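Local coordinates for ThiJ/PfpI family protein (Pseudomonas syringae pv. tomato, PDB 3EWN) that is of unknown function but, as a DJ-1/PfpI family member, has a glutaminase-like fold and probably uses a cysteine nucleophile at the C-terminal end of a central strand, at residues Met37-Pro42 with Val175-Phe181; Gly93-Leu98 with Phe233-Ala237; Cys124-Leu128 with Thr142-Cys147. Residues are numbered along the deposited sequence.

Interaction 1: Met37-Pro42 with Val175-Phe181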
HETATM    1  N   MSE A  37      -3.784   3.301   1.751  1.00  5.09           N
HETATM    2  CA  MSE A  37      -3.310   2.580   0.567  1.00  5.56           C
HETATM    3  C   MSE A  37      -3.230   3.546  -0.628  1.00  5.41           C
HETATM    4  O   MSE A  37      -2.406   3.377  -1.527  1.00  5.63           O
HETATM    5  CB  MSE A  37      -4.251   1.409   0.247  1.00  6.02           C
HETATM    6  CG  MSE A  37      -3.839   0.554  -0.954  1.00  8.34           C
HETATM    7 SE   MSE A  37      -2.057  -0.200  -0.911  1.00 15.87          SE
HETATM    8  CE  MSE A  37      -1.812  -0.373  -2.790  1.00  8.27           C
ATOM      9  N   ASP A  38      -4.091   4.560  -0.629  1.00  6.74           N
ATOM     10  CA  ASP A  38      -4.104   5.549  -1.709  1.00  6.88           C
ATOM     11  C   ASP A  38      -2.763   6.252  -1.797  1.00  6.62           C
ATOM     12  O   ASP A  38      -2.309   6.620  -2.879  1.00  7.79           O
ATOM     13  CB  ASP A  38      -5.189   6.601  -1.460  1.00  7.52           C
ATOM     14  CG  ASP A  38      -6.576   6.070  -1.693  1.00  9.45           C
ATOM     15  OD1 ASP A  38      -6.736   4.831  -1.758  1.00 10.76           O
ATOM     16  OD2 ASP A  38      -7.508   6.896  -1.802  1.00  9.37           O
ATOM     17  N   LEU A  39      -2.145   6.450  -0.639  1.00  6.66           N
ATOM     18  CA  LEU A  39      -0.854   7.112  -0.547  1.00  7.31           C
ATOM     19  C   LEU A  39       0.308   6.152  -0.778  1.00  7.08           C
ATOM     20  O   LEU A  39       1.210   6.433  -1.566  1.00  6.68           O
ATOM     21  CB  LEU A  39      -0.698   7.747   0.839  1.00  7.08           C
ATOM     22  CG  LEU A  39       0.671   8.323   1.211  1.00  7.49           C
ATOM     23  CD1 LEU A  39       0.931   9.586   0.413  1.00  8.16           C
ATOM     24  CD2 LEU A  39       0.710   8.622   2.697  1.00  7.30           C
ATOM     25  N   VAL A  40       0.270   5.012  -0.094  1.00  7.63           N
ATOM     26  CA  VAL A  40       1.343   4.026  -0.164  1.00  6.40           C
ATOM     27  C   VAL A  40       1.538   3.272  -1.479  1.00  6.97           C
ATOM     28  O   VAL A  40       2.666   2.923  -1.822  1.00  7.84           O
ATOM     29  CB  VAL A  40       1.211   3.027   1.008  1.00  7.44           C
ATOM     30  CG1 VAL A  40       2.232   1.908   0.881  1.00  7.67           C
ATOM     31  CG2 VAL A  40       1.415   3.776   2.325  1.00  9.05           C
ATOM     32  N   GLY A  41       0.460   3.002  -2.209  1.00  7.51           N
ATOM     33  CA  GLY A  41       0.623   2.321  -3.484  1.00  6.23           C
ATOM     34  C   GLY A  41       1.570   3.180  -4.306  1.00  7.55           C
ATOM     35  O   GLY A  41       2.599   2.705  -4.786  1.00  7.29           O
ATOM     36  N   PRO A  42       1.239   4.465  -4.492  1.00  6.30           N
ATOM     37  CA  PRO A  42       2.110   5.353  -5.266  1.00  7.04           C
ATOM     38  C   PRO A  42       3.464   5.564  -4.581  1.00  6.88           C
ATOM     39  O   PRO A  42       4.503   5.576  -5.237  1.00  7.36           O
ATOM     40  CB  PRO A  42       1.300   6.645  -5.345  1.00  5.81           C
ATOM     41  CG  PRO A  42      -0.110   6.149  -5.356  1.00  6.21           C
ATOM     42  CD  PRO A  42      -0.089   5.071  -4.298  1.00  5.87           C
ATOM     43  N   VAL A 175      -8.596   3.206  -4.886  1.00  8.94           N
ATOM     44  CA  VAL A 175      -7.547   2.617  -4.055  1.00  7.52           C
ATOM     45  C   VAL A 175      -6.348   1.926  -4.719  1.00  7.74           C
ATOM     46  O   VAL A 175      -5.343   2.575  -5.031  1.00  9.39           O
ATOM     47  CB  VAL A 175      -8.187   1.636  -3.043  1.00  7.17           C
ATOM     48  CG1 VAL A 175      -7.172   1.221  -1.995  1.00  8.07           C
ATOM     49  CG2 VAL A 175      -9.407   2.300  -2.386  1.00  7.62           C
ATOM     50  N   THR A 176      -6.446   0.615  -4.921  1.00  7.46           N
ATOM     51  CA  THR A 176      -5.343  -0.157  -5.489  1.00  7.40           C
ATOM     52  C   THR A 176      -4.845   0.291  -6.856  1.00  8.16           C
ATOM     53  O   THR A 176      -3.743  -0.075  -7.265  1.00  8.55           O
ATOM     54  CB  THR A 176      -5.687  -1.659  -5.543  1.00  8.50           C
ATOM     55  OG1 THR A 176      -6.846  -1.860  -6.357  1.00  9.04           O
ATOM     56  CG2 THR A 176      -5.964  -2.188  -4.138  1.00  8.75           C
ATOM     57  N   ALA A 177      -5.643   1.085  -7.564  1.00  7.22           N
ATOM     58  CA  ALA A 177      -5.233   1.586  -8.874  1.00  7.98           C
ATOM     59  C   ALA A 177      -3.940   2.400  -8.744  1.00  7.18           C
ATOM     60  O   ALA A 177      -3.213   2.600  -9.720  1.00  6.98           O
ATOM     61  CB  ALA A 177      -6.342   2.456  -9.470  1.00  7.60           C
ATOM     62  N   GLY A 178      -3.664   2.869  -7.533  1.00  7.32           N
ATOM     63  CA  GLY A 178      -2.465   3.660  -7.294  1.00  6.62           C
ATOM     64  C   GLY A 178      -1.180   2.968  -7.708  1.00  8.03           C
ATOM     65  O   GLY A 178      -0.209   3.624  -8.083  1.00  7.70           O
ATOM     66  N   LEU A 179      -1.161   1.642  -7.631  1.00  7.19           N
ATOM     67  CA  LEU A 179       0.027   0.890  -8.025  1.00  7.01           C
ATOM     68  C   LEU A 179       0.277   0.981  -9.526  1.00  7.07           C
ATOM     69  O   LEU A 179       1.416   1.147  -9.965  1.00  7.44           O
ATOM     70  CB  LEU A 179      -0.118  -0.574  -7.621  1.00  6.45           C
ATOM     71  CG  LEU A 179       0.017  -0.869  -6.132  1.00  7.14           C
ATOM     72  CD1 LEU A 179      -0.395  -2.310  -5.856  1.00  8.39           C
ATOM     73  CD2 LEU A 179       1.459  -0.620  -5.696  1.00  8.58           C
ATOM     74  N   ASP A 180      -0.787   0.867 -10.315  1.00  7.82           N
ATOM     75  CA  ASP A 180      -0.642   0.949 -11.764  1.00  6.45           C
ATOM     76  C   ASP A 180      -0.289   2.376 -12.161  1.00  9.00           C
ATOM     77  O   ASP A 180       0.515   2.611 -13.065  1.00  7.58           O
ATOM     78  CB  ASP A 180      -1.928   0.472 -12.446  1.00  7.70           C
ATOM     79  CG  ASP A 180      -2.184  -1.004 -12.200  1.00  7.93           C
ATOM     80  OD1 ASP A 180      -1.191  -1.754 -12.132  1.00  7.34           O
ATOM     81  OD2 ASP A 180      -3.355  -1.417 -12.079  1.00  7.42           O
ATOM     82  N   PHE A 181      -0.894   3.326 -11.466  1.00  8.47           N
ATOM     83  CA  PHE A 181      -0.617   4.733 -11.693  1.00  8.88           C
ATOM     84  C   PHE A 181       0.867   4.972 -11.388  1.00  9.07           C
ATOM     85  O   PHE A 181       1.585   5.606 -12.167  1.00  8.53           O
ATOM     86  CB  PHE A 181      -1.489   5.567 -10.753  1.00  8.32           C
ATOM     87  CG  PHE A 181      -0.924   6.920 -10.436  1.00  9.30           C
ATOM     88  CD1 PHE A 181      -1.007   7.956 -11.354  1.00 10.09           C
ATOM     89  CD2 PHE A 181      -0.289   7.146  -9.223  1.00  9.15           C
ATOM     90  CE1 PHE A 181      -0.462   9.208 -11.066  1.00 10.19           C
ATOM     91  CE2 PHE A 181       0.259   8.389  -8.924  1.00  9.11           C
ATOM     92  CZ  PHE A 181       0.172   9.422  -9.847  1.00  8.81           C
TER
HETATM   93  O   HOH W   1      -2.785   2.802  -4.145  1.00  7.89           O
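The N-terminal half of helix 36-46 runs beside the start of helix 177-189; the axes of segments 37-42 and 177-181 approach to 7.5 Å with 29° between their N-to-C directions, and no direct hydrogen bond joins them. M37, present as selenomethionine, opens the contact: its CG lies 3.6 Å from V175 CG1, and its CE reaches on to the first turn of the helix, 3.8 Å from L179 CG. The M37 carbonyl O accepts the helical bond from G41 N and also a bond from water 1 (2.7 Å), which donates to V175 O at 2.7 Å as well, so that a single water bridges the gap between the backbones. At D38 the carboxylate closes on the turn before the second helix, with OD1 3.3 Å from V175 CA and 3.6 Å from V175 CG1, while OD2 takes a weak hydrogen bond from G92 N. G41 brings the backbones together: its CA is 4.8 Å from that of L179, whose CD2 sits 3.6 Å from G41 O. G178 faces it, and any CB on G178 would clash with P42 CD. P42 itself, at a kink where its N makes no helical bond, places CG 3.7 Å from G178 O and 4.0 Å from CD2 at the edge of the F181 ring; both P42 and F181 rest on V123 of strand 119-123. M37 and L179 also pack on their counterparts in the second subunit. Two helices side by side on one face of the mostly parallel central sheet fit the α/β/α sandwich of the DJ-1/PfpI family, and D38, touching C124, is consistent with the acidic residue near the nucleophile in relatives.

Interaction 2: Gly93-Leu98 with Phe233-Ala237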
ATOM      1  N   GLY A  93     -10.020   9.009  -0.003  1.00  7.24           N
ATOM      2  CA  GLY A  93     -10.631   8.651   1.264  1.00  7.77           C
ATOM      3  C   GLY A  93     -12.093   9.045   1.136  1.00  8.23           C
ATOM      4  O   GLY A  93     -12.594   9.152   0.018  1.00  9.23           O
ATOM      5  N   THR A  94     -12.790   9.272   2.247  1.00  8.66           N
ATOM      6  CA  THR A  94     -14.197   9.658   2.157  1.00  9.69           C
ATOM      7  C   THR A  94     -14.468  10.990   2.854  1.00  9.74           C
ATOM      8  O   THR A  94     -14.190  12.049   2.292  1.00  9.10           O
ATOM      9  CB  THR A  94     -15.115   8.565   2.742  1.00 12.03           C
ATOM     10  OG1 THR A  94     -14.722   8.272   4.084  1.00 16.40           O
ATOM     11  CG2 THR A  94     -15.016   7.298   1.909  1.00 14.38           C
ATOM     12  N   ASP A  95     -15.005  10.948   4.071  1.00 10.43           N
ATOM     13  CA  ASP A  95     -15.285  12.188   4.792  1.00  9.62           C
ATOM     14  C   ASP A  95     -14.025  13.032   4.967  1.00  9.65           C
ATOM     15  O   ASP A  95     -14.087  14.262   4.939  1.00  9.43           O
ATOM     16  CB  ASP A  95     -15.910  11.901   6.162  1.00 12.76           C
ATOM     17  CG  ASP A  95     -17.372  11.479   6.064  1.00 15.71           C
ATOM     18  OD1 ASP A  95     -18.006  11.756   5.025  1.00 19.74           O
ATOM     19  OD2 ASP A  95     -17.889  10.885   7.031  1.00 19.11           O
ATOM     20  N   GLY A  96     -12.883  12.370   5.144  1.00  9.17           N
ATOM     21  CA  GLY A  96     -11.636  13.096   5.307  1.00  8.62           C
ATOM     22  C   GLY A  96     -11.250  13.829   4.036  1.00  8.78           C
ATOM     23  O   GLY A  96     -10.660  14.910   4.079  1.00  8.15           O
ATOM     24  N   THR A  97     -11.590  13.229   2.901  1.00  8.15           N
ATOM     25  CA  THR A  97     -11.298  13.793   1.589  1.00  7.06           C
ATOM     26  C   THR A  97     -12.209  14.986   1.300  1.00  8.56           C
ATOM     27  O   THR A  97     -11.781  15.980   0.711  1.00  9.54           O
ATOM     28  CB  THR A  97     -11.505  12.736   0.495  1.00  6.99           C
ATOM     29  OG1 THR A  97     -10.667  11.605   0.764  1.00  8.34           O
ATOM     30  CG2 THR A  97     -11.175  13.314  -0.880  1.00  7.85           C
ATOM     31  N   LEU A  98     -13.472  14.875   1.705  1.00  8.67           N
ATOM     32  CA  LEU A  98     -14.426  15.956   1.501  1.00  9.04           C
ATOM     33  C   LEU A  98     -13.984  17.144   2.348  1.00 10.08           C
ATOM     34  O   LEU A  98     -14.080  18.297   1.923  1.00 10.22           O
ATOM     35  CB  LEU A  98     -15.831  15.503   1.910  1.00  9.89           C
ATOM     36  CG  LEU A  98     -16.413  14.353   1.081  1.00  9.37           C
ATOM     37  CD1 LEU A  98     -17.686  13.835   1.737  1.00 11.02           C
ATOM     38  CD2 LEU A  98     -16.696  14.842  -0.343  1.00 10.68           C
ATOM     39  N   PHE A 233     -21.595   9.001   0.545  1.00 11.29           N
ATOM     40  CA  PHE A 233     -20.407   9.652   0.002  1.00  9.48           C
ATOM     41  C   PHE A 233     -20.681  10.149  -1.418  1.00  9.53           C
ATOM     42  O   PHE A 233     -20.320  11.270  -1.769  1.00 10.50           O
ATOM     43  CB  PHE A 233     -19.227   8.676  -0.006  1.00  9.41           C
ATOM     44  CG  PHE A 233     -17.960   9.255  -0.579  1.00  8.58           C
ATOM     45  CD1 PHE A 233     -17.335  10.340   0.030  1.00  9.19           C
ATOM     46  CD2 PHE A 233     -17.385   8.707  -1.720  1.00  9.95           C
ATOM     47  CE1 PHE A 233     -16.148  10.867  -0.487  1.00 10.05           C
ATOM     48  CE2 PHE A 233     -16.201   9.224  -2.244  1.00 10.39           C
ATOM     49  CZ  PHE A 233     -15.581  10.308  -1.627  1.00 10.30           C
ATOM     50  N   THR A 234     -21.328   9.324  -2.235  1.00  9.11           N
ATOM     51  CA  THR A 234     -21.632   9.732  -3.602  1.00  9.06           C
ATOM     52  C   THR A 234     -22.416  11.036  -3.624  1.00 10.19           C
ATOM     53  O   THR A 234     -22.100  11.943  -4.394  1.00 10.19           O
ATOM     54  CB  THR A 234     -22.450   8.669  -4.345  1.00  9.68           C
ATOM     55  OG1 THR A 234     -21.683   7.464  -4.444  1.00  9.33           O
ATOM     56  CG2 THR A 234     -22.805   9.158  -5.751  1.00  9.58           C
ATOM     57  N   LYS A 235     -23.443  11.128  -2.786  1.00 10.54           N
ATOM     58  CA  LYS A 235     -24.247  12.339  -2.736  1.00 11.78           C
ATOM     59  C   LYS A 235     -23.449  13.539  -2.231  1.00 10.95           C
ATOM     60  O   LYS A 235     -23.567  14.634  -2.777  1.00 11.93           O
ATOM     61  CB  LYS A 235     -25.496  12.121  -1.873  1.00 16.08           C
ATOM     62  CG  LYS A 235     -26.543  11.228  -2.533  1.00 23.62           C
ATOM     63  CD  LYS A 235     -27.840  11.158  -1.731  1.00 27.45           C
ATOM     64  CE  LYS A 235     -27.691  10.330  -0.462  1.00 30.01           C
ATOM     65  NZ  LYS A 235     -27.413   8.893  -0.749  1.00 33.15           N
ATOM     66  N   LYS A 236     -22.626  13.338  -1.206  1.00 10.18           N
ATOM     67  CA  LYS A 236     -21.817  14.431  -0.663  1.00  9.82           C
ATOM     68  C   LYS A 236     -20.768  14.894  -1.665  1.00  9.96           C
ATOM     69  O   LYS A 236     -20.410  16.075  -1.697  1.00 10.25           O
ATOM     70  CB  LYS A 236     -21.150  14.004   0.647  1.00 11.37           C
ATOM     71  CG  LYS A 236     -22.136  13.874   1.800  1.00 15.96           C
ATOM     72  CD  LYS A 236     -21.549  13.113   2.978  1.00 20.65           C
ATOM     73  CE  LYS A 236     -20.434  13.877   3.653  1.00 24.91           C
ATOM     74  NZ  LYS A 236     -20.058  13.225   4.940  1.00 24.74           N
ATOM     75  N   ALA A 237     -20.266  13.963  -2.475  1.00  9.01           N
ATOM     76  CA  ALA A 237     -19.284  14.308  -3.496  1.00  8.91           C
ATOM     77  C   ALA A 237     -19.973  15.185  -4.536  1.00  9.81           C
ATOM     78  O   ALA A 237     -19.446  16.219  -4.933  1.00  8.44           O
ATOM     79  CB  ALA A 237     -18.732  13.049  -4.152  1.00  9.24           C
TER
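Aromatic and apolar packing dominates this contact between the loop and first turn of helix 95-100 and the C-terminal helix 231-240. F233 is its centre: T94 CG2 sits over one face of the ring, 4.3 Å from the centroid and 11° off the normal, in a CH-pi contact, while T94 CA is 3.5 Å from F233 CE1. L98 approaches the same ring obliquely, with CG 3.8 Å from F233 CE1, and spans onward to the helix backbone, where its CD2 lies 4.1 Å from A237 CA. The alkyl part of K236 continues this patch, its CE 3.4 Å from L98 CD1.

The sole hydrogen bond across the contact is charged. K236 NZ donates to D95 OD1 at 2.5 Å, a short salt bridge between two solvent-exposed side chains.

Backbone polar groups define the loop. G93 O is 3.6 Å from F233 CZ and accepts a hydrogen bond from S125 OG; a bound glycerol also bonds to it. The G93 backbone angles, 151/-157, would jam a CB against the preceding carbonyl and so call for glycine. A glycine-rich loop following strand 87-90 beside the cysteine turn is a feature of the DJ-1/PfpI active-site region, here covered by a C-terminal helix.

Interaction 3: Cys124-Leu128 with Thr142-Cys147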
ATOM      1  N   CYS A 124      -7.732   7.628  -6.633  1.00  6.34           N
ATOM      2  CA  CYS A 124      -9.006   7.491  -5.941  1.00  6.83           C
ATOM      3  C   CYS A 124      -9.743   8.828  -5.824  1.00  7.46           C
ATOM      4  O   CYS A 124      -9.684   9.653  -6.734  1.00  7.79           O
ATOM      5  CB  CYS A 124      -8.743   6.892  -4.555  1.00  8.75           C
ATOM      6  SG  CYS A 124     -10.158   6.119  -3.753  1.00 12.38           S
ATOM      7  N   SER A 125     -10.422   9.060  -4.701  1.00  6.41           N
ATOM      8  CA  SER A 125     -11.168  10.307  -4.534  1.00  6.88           C
ATOM      9  C   SER A 125     -10.267  11.533  -4.429  1.00  6.97           C
ATOM     10  O   SER A 125     -10.747  12.651  -4.257  1.00  7.27           O
ATOM     11  CB  SER A 125     -12.086  10.231  -3.309  1.00  7.39           C
ATOM     12  OG  SER A 125     -11.348   9.978  -2.130  1.00  7.92           O
ATOM     13  N   GLY A 126      -8.959  11.324  -4.527  1.00  6.59           N
ATOM     14  CA  GLY A 126      -8.043  12.445  -4.468  1.00  6.95           C
ATOM     15  C   GLY A 126      -8.315  13.415  -5.608  1.00  6.32           C
ATOM     16  O   GLY A 126      -7.974  14.592  -5.526  1.00  5.18           O
ATOM     17  N   SER A 127      -8.930  12.930  -6.681  1.00  5.91           N
ATOM     18  CA  SER A 127      -9.220  13.811  -7.804  1.00  6.04           C
ATOM     19  C   SER A 127     -10.298  14.845  -7.461  1.00  7.63           C
ATOM     20  O   SER A 127     -10.489  15.807  -8.198  1.00  7.55           O
ATOM     21  CB  SER A 127      -9.610  12.999  -9.048  1.00  7.09           C
ATOM     22  OG  SER A 127     -10.464  11.914  -8.733  1.00  7.13           O
ATOM     23  N   LEU A 128     -11.001  14.652  -6.347  1.00  7.49           N
ATOM     24  CA  LEU A 128     -12.010  15.630  -5.934  1.00  7.41           C
ATOM     25  C   LEU A 128     -11.246  16.844  -5.408  1.00  7.06           C
ATOM     26  O   LEU A 128     -11.687  17.982  -5.550  1.00  6.99           O
ATOM     27  CB  LEU A 128     -12.909  15.079  -4.820  1.00  5.96           C
ATOM     28  CG  LEU A 128     -13.834  13.891  -5.099  1.00  6.53           C
ATOM     29  CD1 LEU A 128     -14.612  13.570  -3.823  1.00  6.84           C
ATOM     30  CD2 LEU A 128     -14.795  14.194  -6.243  1.00  8.75           C
ATOM     31  N   THR A 142     -10.085  10.426 -13.777  1.00  7.23           N
ATOM     32  CA  THR A 142     -10.857   9.345 -13.189  1.00  7.27           C
ATOM     33  C   THR A 142     -10.873   9.523 -11.675  1.00  7.25           C
ATOM     34  O   THR A 142     -10.359  10.511 -11.156  1.00  6.93           O
ATOM     35  CB  THR A 142     -10.268   7.962 -13.568  1.00  7.44           C
ATOM     36  OG1 THR A 142     -11.116   6.926 -13.054  1.00  9.94           O
ATOM     37  CG2 THR A 142      -8.873   7.793 -12.997  1.00  7.25           C
ATOM     38  N   SER A 143     -11.475   8.578 -10.968  1.00  7.81           N
ATOM     39  CA  SER A 143     -11.557   8.657  -9.514  1.00  7.48           C
ATOM     40  C   SER A 143     -12.122   7.326  -9.039  1.00  8.41           C
ATOM     41  O   SER A 143     -12.233   6.388  -9.824  1.00  7.87           O
ATOM     42  CB  SER A 143     -12.504   9.793  -9.118  1.00  8.76           C
ATOM     43  OG  SER A 143     -12.407  10.103  -7.738  1.00  7.40           O
ATOM     44  N   HIS A 144     -12.465   7.231  -7.758  1.00  7.83           N
ATOM     45  CA  HIS A 144     -13.069   6.000  -7.258  1.00  7.46           C
ATOM     46  C   HIS A 144     -14.414   5.933  -7.978  1.00  6.97           C
ATOM     47  O   HIS A 144     -14.993   6.971  -8.324  1.00  7.24           O
ATOM     48  CB  HIS A 144     -13.270   6.078  -5.742  1.00  7.67           C
ATOM     49  CG  HIS A 144     -13.738   4.792  -5.126  1.00  7.15           C
ATOM     50  ND1 HIS A 144     -15.069   4.435  -5.061  1.00  7.38           N
ATOM     51  CD2 HIS A 144     -13.047   3.767  -4.571  1.00  9.64           C
ATOM     52  CE1 HIS A 144     -15.177   3.247  -4.491  1.00  7.35           C
ATOM     53  NE2 HIS A 144     -13.966   2.820  -4.183  1.00  8.19           N
ATOM     54  N   TRP A 145     -14.923   4.732  -8.216  1.00  7.57           N
ATOM     55  CA  TRP A 145     -16.188   4.624  -8.925  1.00  7.71           C
ATOM     56  C   TRP A 145     -17.364   5.286  -8.217  1.00  7.89           C
ATOM     57  O   TRP A 145     -18.348   5.649  -8.859  1.00  8.95           O
ATOM     58  CB  TRP A 145     -16.523   3.160  -9.232  1.00  7.22           C
ATOM     59  CG  TRP A 145     -16.550   2.244  -8.047  1.00  7.94           C
ATOM     60  CD1 TRP A 145     -15.565   1.382  -7.655  1.00  8.10           C
ATOM     61  CD2 TRP A 145     -17.636   2.057  -7.127  1.00  7.85           C
ATOM     62  NE1 TRP A 145     -15.972   0.664  -6.552  1.00  8.09           N
ATOM     63  CE2 TRP A 145     -17.238   1.062  -6.207  1.00  8.18           C
ATOM     64  CE3 TRP A 145     -18.905   2.635  -6.992  1.00  7.57           C
ATOM     65  CZ2 TRP A 145     -18.068   0.629  -5.166  1.00  9.94           C
ATOM     66  CZ3 TRP A 145     -19.731   2.203  -5.955  1.00  8.85           C
ATOM     67  CH2 TRP A 145     -19.307   1.210  -5.058  1.00  7.89           C
ATOM     68  N   SER A 146     -17.263   5.464  -6.903  1.00  8.03           N
ATOM     69  CA  SER A 146     -18.355   6.065  -6.141  1.00  8.43           C
ATOM     70  C   SER A 146     -18.519   7.574  -6.304  1.00 10.21           C
ATOM     71  O   SER A 146     -19.561   8.120  -5.935  1.00 10.48           O
ATOM     72  CB  SER A 146     -18.194   5.752  -4.653  1.00  9.35           C
ATOM     73  OG  SER A 146     -17.037   6.387  -4.128  1.00 10.74           O
ATOM     74  N   CYS A 147     -17.514   8.246  -6.861  1.00  8.76           N
ATOM     75  CA  CYS A 147     -17.590   9.699  -7.012  1.00  8.50           C
ATOM     76  C   CYS A 147     -17.000  10.230  -8.313  1.00  9.54           C
ATOM     77  O   CYS A 147     -16.811  11.435  -8.463  1.00 11.32           O
ATOM     78  CB  CYS A 147     -16.870  10.371  -5.839  1.00  7.54           C
ATOM     79  SG  CYS A 147     -15.104   9.960  -5.717  1.00  9.00           S
TER
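C124, C147 and H144 bury the most surface where the turn into helix 126-132 meets the loop after strand 140-141. The backbones come nearest at C124 and H144, whose CA atoms are 4.5 Å apart. The carbonyl O of C124 accepts a hydrogen bond from S143 OG (2.9 Å), fixing the turn to the loop. Close by, S127 OG lies 2.8 Å from T142 O and 3.1 Å from C124 O, either of which may take its proton.

The CA-to-CB bond of C147 points toward 124-128, its SG 3.9 Å from S125 CB and 4.1 Å from L128 CD1, an apolar patch extended by F233 and A237.

H144 sets its CB 3.7 Å from C124 SG, but the ring is oblique to the sulfur, with the centroid 4.8 Å away, and C124 SG is 5.4 Å from H144 ND1 and 5.1 Å from H144 NE2. The nitrogens have other partners: ND1 accepts from S146 N (3.0 Å) and is hydrogen-bonded to S146 OG (2.9 Å), and NE2 bonds to M201 O of the second subunit. Positive phi at C124 (60/-143), in a sharp turn between strand 119-123 and the following helix, marks the nucleophile elbow of the DJ-1/PfpI family, consistent with C124 as the reactive cysteine.

Interactions 1 and 3 are fully buried, whereas interaction 2 reaches the surface, and only there does a salt bridge join the two segments. The helix pair of interaction 1 relies on close backbone approach, apolar packing and one bridging water; interaction 3 ties turn to loop through serine hydroxyls and carbonyls. All three converge on the C124 turn: D38 OD2 of interaction 1 lies 3.0 Å from C124 CB, and G93 O of interaction 2 is 2.6 Å from S125 OG. F233 packs on S125, S146 and C147, and T234 OG1 bonds to S146 O, so interactions 2 and 3 share a helix-loop junction. Interactions 1 and 3 also meet the second subunit, which interaction 2 does not touch.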